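Local coordinates for surface layer protein (Geobacillus stearothermophilus, PDB 4UID), which probably assembles with copies of itself into the protein lattice coating the cell, the piece here being its fourth and fifth domains, at residues Leu10-Asp15 with Gly39-Thr44; Val19-Ala24 with Thr106-Pro111. All coordinates share one frame; numbering follows the deposited sequence.

Contact 1 (Leu10-Asp15 with Gly39-Thr44); sequences LKLTKD and GTLTLT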
loop_
_atom_site.group_PDB
_atom_site.type_symbol
_atom_site.label_atom_id
_atom_site.label_comp_id
_atom_site.label_asym_id
_atom_site.label_seq_id
_atom_site.Cartn_x
_atom_site.Cartn_y
_atom_site.Cartn_z
ATOM N N LEU A 10 8.121 -6.060 -23.414
ATOM C CA LEU A 10 8.273 -4.769 -22.738
ATOM C C LEU A 10 7.438 -4.737 -21.454
ATOM O O LEU A 10 6.252 -4.420 -21.473
ATOM C CB LEU A 10 7.948 -3.589 -23.670
ATOM C CG LEU A 10 8.431 -2.223 -23.153
ATOM C CD1 LEU A 10 9.952 -2.175 -23.042
ATOM C CD2 LEU A 10 7.902 -1.064 -23.997
ATOM N N LYS A 11 8.079 -5.095 -20.348
ATOM C CA LYS A 11 7.427 -5.178 -19.042
ATOM C C LYS A 11 8.081 -4.226 -18.058
ATOM O O LYS A 11 9.258 -3.901 -18.178
ATOM C CB LYS A 11 7.529 -6.596 -18.485
ATOM C CG LYS A 11 6.501 -7.575 -19.014
ATOM C CD LYS A 11 6.732 -8.955 -18.407
ATOM C CE LYS A 11 5.475 -9.817 -18.460
ATOM N NZ LYS A 11 5.518 -10.925 -17.459
ATOM N N LEU A 12 7.300 -3.790 -17.082
ATOM C CA LEU A 12 7.820 -3.085 -15.930
ATOM C C LEU A 12 8.173 -4.100 -14.839
ATOM O O LEU A 12 7.377 -5.006 -14.554
ATOM C CB LEU A 12 6.762 -2.103 -15.448
ATOM C CG LEU A 12 6.895 -1.391 -14.110
ATOM C CD1 LEU A 12 8.093 -0.443 -14.067
ATOM C CD2 LEU A 12 5.585 -0.660 -13.882
ATOM N N THR A 13 9.357 -3.958 -14.236
ATOM C CA THR A 13 9.860 -4.949 -13.264
ATOM C C THR A 13 10.615 -4.393 -12.061
ATOM O O THR A 13 11.046 -3.246 -12.040
ATOM C CB THR A 13 10.788 -6.016 -13.916
ATOM O OG1 THR A 13 11.920 -5.383 -14.535
ATOM C CG2 THR A 13 10.040 -6.902 -14.922
ATOM N N LYS A 14 10.766 -5.251 -11.063
ATOM C CA LYS A 14 11.659 -5.064 -9.935
ATOM C C LYS A 14 11.930 -6.494 -9.504
ATOM O O LYS A 14 10.977 -7.233 -9.229
ATOM C CB LYS A 14 10.961 -4.288 -8.812
ATOM C CG LYS A 14 11.881 -3.635 -7.787
ATOM C CD LYS A 14 11.070 -2.834 -6.778
ATOM C CE LYS A 14 11.940 -2.134 -5.739
ATOM N NZ LYS A 14 11.300 -2.128 -4.380
ATOM N N ASP A 15 13.209 -6.891 -9.502
ATOM C CA ASP A 15 13.660 -8.206 -9.012
ATOM C C ASP A 15 12.951 -9.354 -9.773
ATOM O O ASP A 15 12.391 -10.289 -9.175
ATOM C CB ASP A 15 13.494 -8.259 -7.471
ATOM C CG ASP A 15 13.742 -9.640 -6.875
ATOM O OD1 ASP A 15 14.865 -10.171 -7.024
ATOM O OD2 ASP A 15 12.805 -10.189 -6.242
ATOM N N GLY A 39 15.523 -5.571 -5.365
ATOM C CA GLY A 39 15.777 -5.047 -6.702
ATOM C C GLY A 39 15.582 -3.557 -6.806
ATOM O O GLY A 39 15.176 -2.900 -5.843
ATOM N N THR A 40 15.919 -3.027 -7.974
ATOM C CA THR A 40 15.608 -1.648 -8.324
ATOM C C THR A 40 14.475 -1.726 -9.336
ATOM O O THR A 40 14.315 -2.754 -10.005
ATOM C CB THR A 40 16.823 -0.845 -8.901
ATOM O OG1 THR A 40 16.984 -1.097 -10.306
ATOM C CG2 THR A 40 18.147 -1.143 -8.155
ATOM N N LEU A 41 13.691 -0.652 -9.430
ATOM C CA LEU A 41 12.582 -0.561 -10.387
ATOM C C LEU A 41 13.054 -0.178 -11.785
ATOM O O LEU A 41 13.701 0.857 -11.999
ATOM C CB LEU A 41 11.514 0.424 -9.894
ATOM C CG LEU A 41 10.204 0.565 -10.682
ATOM C CD1 LEU A 41 9.279 -0.602 -10.409
ATOM C CD2 LEU A 41 9.506 1.845 -10.279
ATOM N N THR A 42 12.686 -1.019 -12.737
ATOM C CA THR A 42 13.130 -0.872 -14.107
ATOM C C THR A 42 12.050 -1.261 -15.141
ATOM O O THR A 42 10.996 -1.791 -14.791
ATOM C CB THR A 42 14.452 -1.660 -14.318
ATOM O OG1 THR A 42 15.057 -1.254 -15.539
ATOM C CG2 THR A 42 14.241 -3.190 -14.326
ATOM N N LEU A 43 12.309 -0.964 -16.406
ATOM C CA LEU A 43 11.649 -1.657 -17.507
ATOM C C LEU A 43 12.631 -2.684 -18.072
ATOM O O LEU A 43 13.831 -2.388 -18.220
ATOM C CB LEU A 43 11.259 -0.688 -18.608
ATOM C CG LEU A 43 10.422 0.493 -18.150
ATOM C CD1 LEU A 43 10.956 1.786 -18.760
ATOM C CD2 LEU A 43 8.935 0.266 -18.422
ATOM N N THR A 44 12.135 -3.887 -18.361
ATOM C CA THR A 44 12.930 -4.911 -19.025
ATOM C C THR A 44 12.437 -4.970 -20.471
ATOM O O THR A 44 11.276 -4.626 -20.758
ATOM C CB THR A 44 12.851 -6.280 -18.290
ATOM O OG1 THR A 44 13.050 -6.078 -16.889
ATOM C CG2 THR A 44 13.935 -7.258 -18.759
#
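G39 and T40 lie beside the K14 side chain, extended as far as CE, whose CG is anti to its own backbone N (chi1 -161°) and runs past both carbonyls. CE of K14 comes 3.3 Å from O of G39, and its CG sits 3.4 Å from O of T40; the ammonium group goes on to a hydrogen bond with O of I36. G39 has a positive phi, which favours glycine where the chain comes alongside D15. L41 turns to the leucine face: its CD1 meets CD1 of L12 at 3.8 Å, methyl against methyl between two obliquely crossing side chains. T42 forms a hydrogen-bonded pair with T13, T42 N giving to T13 O at 2.9 Å and T13 N to T42 O at 2.8 Å, both bonds nearly straight at 177°. CG2 of T42 lies alongside OG1 of T13, the two threonines pointing the same way. L43 returns to the face of L12 and L41 as the non-hydrogen-bonded mate of L12, and its isobutyl group reaches F66 and V92, while L12 touches V105. T44 then pairs with K11, its N giving to K11 O at 2.9 Å. On the face away from the leucines, T44 OG1 and T13 OG1 share a hydrogen bond of 2.7 Å across two side chains set roughly at right angles, linking diagonal positions of neighbouring strands. Leucines on one face (L12, L41, L43) and threonines with K11 on the other, on antiparallel strands 6-14 and 41-48, fit one sheet of an Ig-like beta sandwich, in keeping with the BIG2 family.

Contact 2 (Val19-Ala24 with Thr106-Pro111); sequences VVTLYA and TVKANP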
loop_
_atom_site.group_PDB
_atom_site.type_symbol
_atom_site.label_atom_id
_atom_site.label_comp_id
_atom_site.label_asym_id
_atom_site.label_seq_id
_atom_site.Cartn_x
_atom_site.Cartn_y
_atom_site.Cartn_z
ATOM N N VAL A 19 5.415 -5.775 -12.392
ATOM C CA VAL A 19 4.708 -4.805 -11.543
ATOM C C VAL A 19 3.291 -4.491 -12.044
ATOM O O VAL A 19 3.095 -3.951 -13.153
ATOM C CB VAL A 19 5.535 -3.519 -11.302
ATOM C CG1 VAL A 19 4.709 -2.440 -10.610
ATOM C CG2 VAL A 19 6.752 -3.841 -10.458
ATOM N N VAL A 20 2.324 -4.845 -11.197
ATOM C CA VAL A 20 0.893 -4.640 -11.462
ATOM C C VAL A 20 0.386 -3.346 -10.788
ATOM O O VAL A 20 -0.540 -2.713 -11.285
ATOM C CB VAL A 20 0.049 -5.872 -11.009
ATOM C CG1 VAL A 20 -1.399 -5.786 -11.500
ATOM C CG2 VAL A 20 0.696 -7.177 -11.468
ATOM N N THR A 21 0.997 -2.954 -9.669
ATOM C CA THR A 21 0.583 -1.740 -8.951
ATOM C C THR A 21 1.792 -0.903 -8.586
ATOM O O THR A 21 2.740 -1.419 -8.009
ATOM C CB THR A 21 -0.262 -2.081 -7.690
ATOM O OG1 THR A 21 -1.492 -2.703 -8.083
ATOM C CG2 THR A 21 -0.608 -0.843 -6.907
ATOM N N LEU A 22 1.737 0.385 -8.921
ATOM C CA LEU A 22 2.807 1.308 -8.589
ATOM C C LEU A 22 2.308 2.620 -8.022
ATOM O O LEU A 22 1.589 3.349 -8.699
ATOM C CB LEU A 22 3.643 1.600 -9.825
ATOM C CG LEU A 22 4.865 2.495 -9.599
ATOM C CD1 LEU A 22 6.032 1.716 -8.995
ATOM C CD2 LEU A 22 5.253 3.189 -10.896
ATOM N N TYR A 23 2.729 2.945 -6.802
ATOM C CA TYR A 23 2.308 4.195 -6.154
ATOM C C TYR A 23 3.239 5.351 -6.432
ATOM O O TYR A 23 4.358 5.141 -6.890
ATOM C CB TYR A 23 2.112 3.999 -4.659
ATOM C CG TYR A 23 0.963 3.077 -4.375
ATOM C CD1 TYR A 23 -0.300 3.348 -4.890
ATOM C CD2 TYR A 23 1.132 1.937 -3.603
ATOM C CE1 TYR A 23 -1.361 2.503 -4.663
ATOM C CE2 TYR A 23 0.072 1.094 -3.356
ATOM C CZ TYR A 23 -1.174 1.384 -3.895
ATOM O OH TYR A 23 -2.247 0.557 -3.666
ATOM N N ALA A 24 2.768 6.570 -6.172
ATOM C CA ALA A 24 3.597 7.758 -6.356
ATOM C C ALA A 24 4.886 7.690 -5.551
ATOM O O ALA A 24 5.905 8.230 -5.981
ATOM C CB ALA A 24 2.825 9.011 -6.009
ATOM N N THR A 106 0.917 3.204 -15.156
ATOM C CA THR A 106 -0.000 3.922 -14.299
ATOM C C THR A 106 0.677 4.080 -12.957
ATOM O O THR A 106 1.159 3.093 -12.387
ATOM C CB THR A 106 -1.337 3.154 -14.140
ATOM O OG1 THR A 106 -1.840 2.791 -15.433
ATOM C CG2 THR A 106 -2.390 4.005 -13.435
ATOM N N VAL A 107 0.730 5.327 -12.481
ATOM C CA VAL A 107 1.079 5.634 -11.091
ATOM C C VAL A 107 -0.218 5.899 -10.342
ATOM O O VAL A 107 -1.049 6.704 -10.772
ATOM C CB VAL A 107 1.976 6.869 -10.988
ATOM C CG1 VAL A 107 2.377 7.109 -9.546
ATOM C CG2 VAL A 107 3.203 6.727 -11.877
ATOM N N LYS A 108 -0.409 5.201 -9.232
ATOM C CA LYS A 108 -1.590 5.450 -8.412
ATOM C C LYS A 108 -1.236 6.398 -7.293
ATOM O O LYS A 108 -0.062 6.506 -6.924
ATOM C CB LYS A 108 -2.192 4.147 -7.906
ATOM C CG LYS A 108 -2.906 3.358 -9.007
ATOM C CD LYS A 108 -3.300 1.973 -8.519
ATOM C CE LYS A 108 -4.633 1.522 -9.096
ATOM N NZ LYS A 108 -5.375 0.658 -8.131
ATOM N N ALA A 109 -2.239 7.117 -6.788
ATOM C CA ALA A 109 -2.060 7.970 -5.602
ATOM C C ALA A 109 -1.670 7.090 -4.440
ATOM O O ALA A 109 -2.144 5.950 -4.347
ATOM C CB ALA A 109 -3.320 8.756 -5.277
ATOM N N ASN A 110 -0.788 7.594 -3.583
ATOM C CA ASN A 110 -0.398 6.833 -2.392
ATOM C C ASN A 110 -1.574 6.534 -1.467
ATOM O O ASN A 110 -2.540 7.317 -1.414
ATOM C CB ASN A 110 0.679 7.548 -1.584
ATOM C CG ASN A 110 1.834 7.988 -2.432
ATOM O OD1 ASN A 110 2.345 7.213 -3.248
ATOM N ND2 ASN A 110 2.248 9.250 -2.264
ATOM N N PRO A 111 -1.490 5.396 -0.737
ATOM C CA PRO A 111 -2.392 5.053 0.353
ATOM C C PRO A 111 -2.591 6.197 1.322
ATOM O O PRO A 111 -1.641 6.882 1.676
ATOM C CB PRO A 111 -1.640 3.948 1.054
ATOM C CG PRO A 111 -1.000 3.218 -0.074
ATOM C CD PRO A 111 -0.574 4.277 -1.037
#
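T21, which with V20 faces F29 in a classic beta bulge, brings its methyl CG2 within 4.2 Å of K108 CD, and the same methyl lies over the rim of one face of the Y23 ring. L22 supplies the straighter of the two backbone bonds: its carbonyl O takes the N-H of K108 at 2.8 Å, nearly straight at 171°, while its CD2 packs on V107 CG2. Y23 is bridged to K108, and its ring stands between T21 and P111. CD of P111 sits 3.7 Å from the ring centroid and only 6° off the normal, a CH-pi contact over the face opposite T21. CB of K108 comes obliquely to the ring, 3.6 Å from Y23 CD1, and the tyrosine ring also meets that of Y141, whose hydroxyl is hydrogen-bonded to O of A109. An alanine in place of Y23 removes the ring, which would probably open a gap between T21 and P111 and leave Y141 without its ring partner. A24 N gives a weak, bent hydrogen bond to K108 O at 2.9 Å. Its CB meets CG1 of V107 at 4.0 Å, a branch placed there by lying anti to the valine N (chi1 -177°). OD1 of N110 approaches the same CB and accepts the N-H of N25. The result is a single beta bridge at the end of an Ig-like domain, where the chain leaves strand 99-107 as the linker toward the second domain.

Overall arrangement
Contacts 1 and 2 have centres about 14 Å apart, and their segments alternate along the chain: 10-15, 19-24, 39-44, 106-111. Both belong to the first of two Ig-like domains. Contact 1 lies within the sheet of strands 17-18, 6-14 and 41-48; contact 2 ties strand 21-22 to strand 99-107, the edge of the facing three-stranded sheet. They touch directly: V19 N probably donates a hydrogen bond to L12 O, and L22 CD1 packs on L41 CD2. Residues 10-24 thus pass from one sheet to the other, and the last residues of contact 2 lead into strand 113-118 of the second domain.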